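Local coordinates for N-acetylmuramoyl-l-alanine amidase AMID (Escherichia coli, PDB 2WKX) that hydrolyses the amide link between N-acetylmuramoyl residues and L-amino acids in cell-wall glycopeptides, using one catalytic zinc ion per subunit, at the interface of chains A and B. Sequence-based numbering; all coordinates share one arbitrary frame. Chains: chain A/B, N-acetylmuramoyl-l-alanine amidase AMID.

Contact 1: the interface of chains A and B. Residues chain A 54, 75-76, 80-82; chain B 22, 24-26.
A:Val76 and A:Ser54 meet the methyl groups of B:Ala22, B:Ala24 and B:Ala25 at the apolar middle of this contact, where an N-terminal stretch of chain B lies along strand 80-82 of chain A. The two branches of A:Val76 divide the work. CG1, anti to the backbone N (chi1 176°), touches CB of B:Ala25 at 3.8 Å, while CG2 turns to CB of B:Ala22 at 3.7 Å. A beta-branched residue suits the place because it presents a methyl to each of two alanines, whose short side chains let the backbones come close. CB of A:Ser54 also packs on B:Ala22 and B:Ala24.

Around this centre the backbones pair as antiparallel strands, strand 80-82 beside strand 25-27 of the partner. The amide N of A:Leu81 donates to the carbonyl O of B:Tyr26 at 2.7 Å, and N of B:Tyr26 returns a bond to O of A:Leu81 at 3.2 Å. CG of A:Leu81 sits between its backbone N and carbonyl carbon (chi1 65°), bringing CG and CD1 towards CB of B:Tyr26; the two side chains cross obliquely, and the phenol ring points away from the leucine.

A:Glu80 runs extended alongside B:Ala25. Its stem, CB and CG, lies against the carbonyl O of B:Tyr26, and its carboxylate end comes beside the alanine methyl, OE2 of A:Glu80 3.6 Å from CB of B:Ala25. An alanine here would probably open a gap beside the B:Ala25 methyl, since CG and the carboxylate would be gone, though CB would still lie by the B:Tyr26 carbonyl.

At the rim the hydroxyl OG of A:Ser54 donates in the carbonyl plane to O of B:Ala24 at 2.6 Å. N of B:Ala22 bonds to O of A:Leu75 at 2.9 Å. Water 1 links that same A:Leu75 O to the carbonyl O of B:Ala22.

Contact 2: the interface of chains A and B. Residues chain A 132-133, 136, 140; chain B 11-12, 14.
Helix 124-141 of this amidase 2 family domain offers one flank to the N-terminal segment of chain B, and B:Tyr14 lies across it. The ring sits between A:Leu133 and a residue of its own chain: CB of A:Leu133 lies 4.1 Å above one face, towards the rim, and CB of B:Lys11 lies 3.5 Å above the opposite face. The leucine side chain runs at about a right angle to the tyrosine, with CD1 near CE1. A:Pro132 slides past in the opposite direction, and CB of A:Pro132 lies 3.7 Å from CD2 of B:Tyr14; a compact proline ring lets the aromatic ring come close to the helix.

A tyrosine suits this place because its flat ring packs on the helix while its hydroxyl reaches a polar group at the far end. Its CG stands between the backbone N and the carbonyl carbon (chi1 63°), and the phenol meets A:Asp136 tip to tip. OH of B:Tyr14 donates to OD2 of A:Asp136 at 2.6 Å, on the anti side and 16° out of the carboxylate plane; the carboxylate and ring planes are 47° apart.

Water extends the grip. Water 2 connects OD2 to the backbone N of B:Glu12, and water 3 connects OD1 to its carbonyl O, so both carboxylate oxygens engage the segment; B:Glu12 is poorly ordered, and these bridges use its backbone atoms. Water 4 lies 2.8 Å from OH of B:Tyr14 and in plane at the guanidinium edge of A:Arg140, within bonding distance of NH1 and NH2. The backbone O of A:Asp136 lies over the centre of one face of that guanidinium, 4.1 Å above its plane. NZ of B:Lys11 stands 5.6 Å from OD2 of A:Asp136, where its positive charge may favour an ionised carboxylate.

Contact 1: the interface of chains A and B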
ATOM      1  N   SER A  54     -14.515  -1.489  -9.363  1.00  9.59           N
ATOM      2  CA  SER A  54     -13.929  -1.126 -10.659  1.00  7.91           C
ATOM      3  C   SER A  54     -12.713  -2.032 -10.891  1.00  9.57           C
ATOM      4  O   SER A  54     -12.338  -2.798 -10.003  1.00 12.33           O
ATOM      5  CB  SER A  54     -13.516   0.366 -10.683  1.00  8.64           C
ATOM      6  OG  SER A  54     -12.498   0.661  -9.720  1.00  8.93           O
ATOM      7  N   LEU A  75     -10.571   1.162 -17.928  1.00  7.45           N
ATOM      8  CA  LEU A  75     -11.544   1.926 -17.128  1.00  8.99           C
ATOM      9  C   LEU A  75     -10.970   2.886 -16.090  1.00  9.19           C
ATOM     10  O   LEU A  75     -11.671   3.806 -15.639  1.00  9.24           O
ATOM     11  CB  LEU A  75     -12.437   0.945 -16.363  1.00  8.17           C
ATOM     12  CG  LEU A  75     -13.043  -0.216 -17.158  1.00  9.45           C
ATOM     13  CD1 LEU A  75     -13.868  -1.103 -16.242  1.00  8.86           C
ATOM     14  CD2 LEU A  75     -13.872   0.340 -18.323  1.00  9.23           C
ATOM     15  N   VAL A  76      -9.729   2.636 -15.681  1.00  9.43           N
ATOM     16  CA  VAL A  76      -9.063   3.444 -14.644  1.00  7.49           C
ATOM     17  C   VAL A  76      -7.615   3.651 -15.066  1.00  9.15           C
ATOM     18  O   VAL A  76      -6.966   2.681 -15.478  1.00  8.72           O
ATOM     19  CB  VAL A  76      -9.087   2.730 -13.237  1.00  7.15           C
ATOM     20  CG1 VAL A  76      -8.289   3.549 -12.174  1.00  6.66           C
ATOM     21  CG2 VAL A  76     -10.522   2.432 -12.768  1.00  6.85           C
ATOM     22  N   GLU A  80      -3.889   5.591 -10.780  1.00  8.73           N
ATOM     23  CA  GLU A  80      -4.892   5.504  -9.728  1.00 10.80           C
ATOM     24  C   GLU A  80      -5.219   4.053  -9.326  1.00  9.09           C
ATOM     25  O   GLU A  80      -5.071   3.132 -10.132  1.00  8.77           O
ATOM     26  CB  GLU A  80      -6.172   6.200 -10.192  1.00 11.07           C
ATOM     27  CG  GLU A  80      -6.062   7.731 -10.269  1.00 15.19           C
ATOM     28  CD  GLU A  80      -7.386   8.353 -10.680  1.00 20.07           C
ATOM     29  OE1 GLU A  80      -7.974   9.109  -9.876  1.00 26.52           O
ATOM     30  OE2 GLU A  80      -7.858   8.064 -11.791  1.00 22.32           O
ATOM     31  N   LEU A  81      -5.665   3.854  -8.086  1.00  7.37           N
ATOM     32  CA  LEU A  81      -6.175   2.547  -7.667  1.00  7.37           C
ATOM     33  C   LEU A  81      -7.614   2.363  -8.184  1.00  6.18           C
ATOM     34  O   LEU A  81      -8.385   3.345  -8.310  1.00  7.89           O
ATOM     35  CB  LEU A  81      -6.076   2.342  -6.138  1.00  6.68           C
ATOM     36  CG  LEU A  81      -6.864   3.197  -5.133  1.00  7.73           C
ATOM     37  CD1 LEU A  81      -8.308   2.660  -4.933  1.00  7.41           C
ATOM     38  CD2 LEU A  81      -6.160   3.229  -3.779  1.00  8.67           C
ATOM     39  N   ALA A  82      -7.932   1.108  -8.488  1.00  7.45           N
ATOM     40  CA  ALA A  82      -9.293   0.664  -8.785  1.00  6.37           C
ATOM     41  C   ALA A  82      -9.783  -0.157  -7.583  1.00  5.78           C
ATOM     42  O   ALA A  82      -8.975  -0.635  -6.775  1.00  6.58           O
ATOM     43  CB  ALA A  82      -9.305  -0.176 -10.049  1.00  7.59           C
TER
ATOM     44  N   ALA B  22     -14.384   4.503 -15.073  1.00 11.98           N
ATOM     45  CA  ALA B  22     -14.993   4.084 -13.812  1.00  9.43           C
ATOM     46  C   ALA B  22     -15.089   5.254 -12.836  1.00 11.04           C
ATOM     47  O   ALA B  22     -14.193   6.114 -12.785  1.00 11.81           O
ATOM     48  CB  ALA B  22     -14.163   2.964 -13.165  1.00  7.73           C
ATOM     49  N   ALA B  24     -15.120   4.646  -9.512  1.00 11.42           N
ATOM     50  CA  ALA B  24     -14.258   4.236  -8.389  1.00 10.79           C
ATOM     51  C   ALA B  24     -12.800   4.233  -8.855  1.00 11.36           C
ATOM     52  O   ALA B  24     -12.252   3.210  -9.278  1.00 11.67           O
ATOM     53  CB  ALA B  24     -14.688   2.879  -7.841  1.00 10.38           C
ATOM     54  N   ALA B  25     -12.193   5.418  -8.815  1.00  9.23           N
ATOM     55  CA  ALA B  25     -10.805   5.617  -9.199  1.00 11.69           C
ATOM     56  C   ALA B  25     -10.272   6.665  -8.235  1.00 12.00           C
ATOM     57  O   ALA B  25     -10.808   7.791  -8.172  1.00 11.02           O
ATOM     58  CB  ALA B  25     -10.704   6.109 -10.623  1.00 12.36           C
ATOM     59  N   TYR B  26      -9.211   6.303  -7.515  1.00 10.04           N
ATOM     60  CA  TYR B  26      -8.677   7.146  -6.441  1.00 10.32           C
ATOM     61  C   TYR B  26      -7.151   7.156  -6.437  1.00  9.32           C
ATOM     62  O   TYR B  26      -6.536   6.199  -6.943  1.00  8.37           O
ATOM     63  CB  TYR B  26      -9.191   6.654  -5.078  1.00 11.41           C
ATOM     64  CG  TYR B  26     -10.704   6.656  -5.004  1.00 12.22           C
ATOM     65  CD1 TYR B  26     -11.434   5.488  -5.241  1.00 12.08           C
ATOM     66  CD2 TYR B  26     -11.407   7.840  -4.728  1.00 15.12           C
ATOM     67  CE1 TYR B  26     -12.850   5.498  -5.201  1.00 13.78           C
ATOM     68  CE2 TYR B  26     -12.810   7.858  -4.685  1.00 16.15           C
ATOM     69  CZ  TYR B  26     -13.513   6.679  -4.923  1.00 14.56           C
ATOM     70  OH  TYR B  26     -14.884   6.682  -4.871  1.00 16.74           O
TER
HETATM   71  O   HOH W   1     -11.628   6.259 -14.033  1.00 20.98           O

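Contact 2: the interface of chains A and B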
ATOM      1  N   PRO A 132      -0.089  -9.903 -24.478  1.00  9.93           N
ATOM      2  CA  PRO A 132       0.672  -8.638 -24.671  1.00 11.06           C
ATOM      3  C   PRO A 132       0.347  -7.540 -23.657  1.00 10.60           C
ATOM      4  O   PRO A 132       1.240  -6.774 -23.284  1.00  8.46           O
ATOM      5  CB  PRO A 132       0.297  -8.183 -26.099  1.00 11.49           C
ATOM      6  CG  PRO A 132      -1.017  -8.868 -26.377  1.00 11.48           C
ATOM      7  CD  PRO A 132      -0.895 -10.213 -25.677  1.00  8.42           C
ATOM      8  N   LEU A 133      -0.905  -7.446 -23.216  1.00  9.69           N
ATOM      9  CA  LEU A 133      -1.251  -6.439 -22.209  1.00  9.76           C
ATOM     10  C   LEU A 133      -0.496  -6.727 -20.900  1.00  8.70           C
ATOM     11  O   LEU A 133       0.125  -5.815 -20.316  1.00  7.16           O
ATOM     12  CB  LEU A 133      -2.772  -6.372 -21.962  1.00  9.20           C
ATOM     13  CG  LEU A 133      -3.188  -5.511 -20.747  1.00 10.81           C
ATOM     14  CD1 LEU A 133      -2.734  -4.043 -20.888  1.00 12.30           C
ATOM     15  CD2 LEU A 133      -4.696  -5.605 -20.501  1.00 11.68           C
ATOM     16  N   ASP A 136       3.188  -5.986 -21.189  1.00  9.01           N
ATOM     17  CA  ASP A 136       3.430  -4.534 -21.142  1.00  9.19           C
ATOM     18  C   ASP A 136       3.392  -4.002 -19.709  1.00  9.83           C
ATOM     19  O   ASP A 136       4.292  -3.254 -19.317  1.00  8.95           O
ATOM     20  CB  ASP A 136       2.440  -3.755 -22.013  1.00  8.24           C
ATOM     21  CG  ASP A 136       2.728  -3.872 -23.504  1.00 13.21           C
ATOM     22  OD1 ASP A 136       3.770  -4.444 -23.915  1.00 14.09           O
ATOM     23  OD2 ASP A 136       1.887  -3.351 -24.269  1.00 12.13           O
ATOM     24  N   ARG A 140       6.574  -2.525 -17.598  1.00 10.77           N
ATOM     25  CA  ARG A 140       6.466  -1.121 -17.178  1.00 11.91           C
ATOM     26  C   ARG A 140       6.824  -0.914 -15.695  1.00 10.40           C
ATOM     27  O   ARG A 140       7.516   0.051 -15.348  1.00  8.65           O
ATOM     28  CB  ARG A 140       5.044  -0.608 -17.466  1.00 13.41           C
ATOM     29  CG  ARG A 140       4.785   0.870 -17.132  1.00 16.50           C
ATOM     30  CD  ARG A 140       3.373   1.300 -17.575  1.00 17.69           C
ATOM     31  NE  ARG A 140       3.129   1.091 -19.008  1.00 21.63           N
ATOM     32  CZ  ARG A 140       2.181   0.327 -19.570  1.00 21.98           C
ATOM     33  NH1 ARG A 140       2.132   0.270 -20.893  1.00 22.77           N
ATOM     34  NH2 ARG A 140       1.269  -0.367 -18.884  1.00 18.97           N
TER
ATOM     35  N   LYS B  11      -1.666  -0.121 -29.279  1.00 22.90           N
ATOM     36  CA  LYS B  11      -0.528  -0.761 -28.621  1.00 23.68           C
ATOM     37  C   LYS B  11      -0.006  -1.893 -29.501  1.00 24.61           C
ATOM     38  O   LYS B  11      -0.561  -2.171 -30.573  1.00 25.31           O
ATOM     39  CB  LYS B  11      -0.925  -1.292 -27.231  1.00 24.12           C
ATOM     40  CG  LYS B  11      -1.273  -0.211 -26.202  1.00 26.02           C
ATOM     41  CD  LYS B  11      -0.056   0.586 -25.788  1.00 26.22           C
ATOM     42  CE  LYS B  11      -0.369   1.539 -24.646  1.00 26.60           C
ATOM     43  NZ  LYS B  11       0.857   2.196 -24.132  1.00 26.05           N
ATOM     44  N   GLU B  12       1.062  -2.550 -29.054  1.00 23.14           N
ATOM     45  CA  GLU B  12       1.599  -3.685 -29.800  1.00 22.18           C
ATOM     46  C   GLU B  12       0.870  -4.972 -29.402  1.00 21.11           C
ATOM     47  O   GLU B  12       1.010  -5.459 -28.274  1.00 19.80           O
ATOM     48  CB  GLU B  12       3.110  -3.817 -29.604  1.00 25.39           C
ATOM     49  CG  GLU B  12       3.712  -4.989 -30.357  1.00 30.14           C
ATOM     50  CD  GLU B  12       5.147  -4.746 -30.751  1.00 33.55           C
ATOM     51  OE1 GLU B  12       5.370  -4.029 -31.753  1.00 35.77           O
ATOM     52  OE2 GLU B  12       6.046  -5.279 -30.063  1.00 34.74           O
ATOM     53  N   TYR B  14      -2.466  -5.301 -29.310  1.00 12.31           N
ATOM     54  CA  TYR B  14      -3.819  -4.989 -28.823  1.00 11.22           C
ATOM     55  C   TYR B  14      -4.082  -3.487 -28.927  1.00 12.58           C
ATOM     56  O   TYR B  14      -3.151  -2.694 -29.126  1.00 12.38           O
ATOM     57  CB  TYR B  14      -4.044  -5.452 -27.359  1.00 10.12           C
ATOM     58  CG  TYR B  14      -3.142  -4.758 -26.349  1.00  9.32           C
ATOM     59  CD1 TYR B  14      -3.619  -3.705 -25.561  1.00  7.53           C
ATOM     60  CD2 TYR B  14      -1.802  -5.127 -26.224  1.00  8.74           C
ATOM     61  CE1 TYR B  14      -2.774  -3.049 -24.620  1.00  8.77           C
ATOM     62  CE2 TYR B  14      -0.956  -4.482 -25.315  1.00  8.74           C
ATOM     63  CZ  TYR B  14      -1.446  -3.445 -24.523  1.00  9.24           C
ATOM     64  OH  TYR B  14      -0.620  -2.809 -23.622  1.00 10.32           O
TER
HETATM   65  O   HOH W   2       2.810  -2.291 -26.526  1.00 34.05           O
HETATM   66  O   HOH W   3       3.176  -5.774 -26.458  1.00 40.46           O
HETATM   67  O   HOH W   4      -0.409  -0.869 -21.590  1.00 40.99           O

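The C-alpha centres of contact 1 and contact 2 are about 20 Å apart, and the two have no residue in common. Both use the N-terminal part of chain B, residues 22 and 24-26 in contact 1 and 11, 12 and 14 in contact 2, which reaches across the body of chain A. One is built on backbone pairing, the other on side chains and water against a helix. Two-fold symmetry repeats each with the chains exchanged, suggesting a reciprocal exchange of N-terminal arms, though the structure alone does not show that this dimer forms in the cell. Their centres lie about 11 Å and 15 Å from active-site A:Glu104.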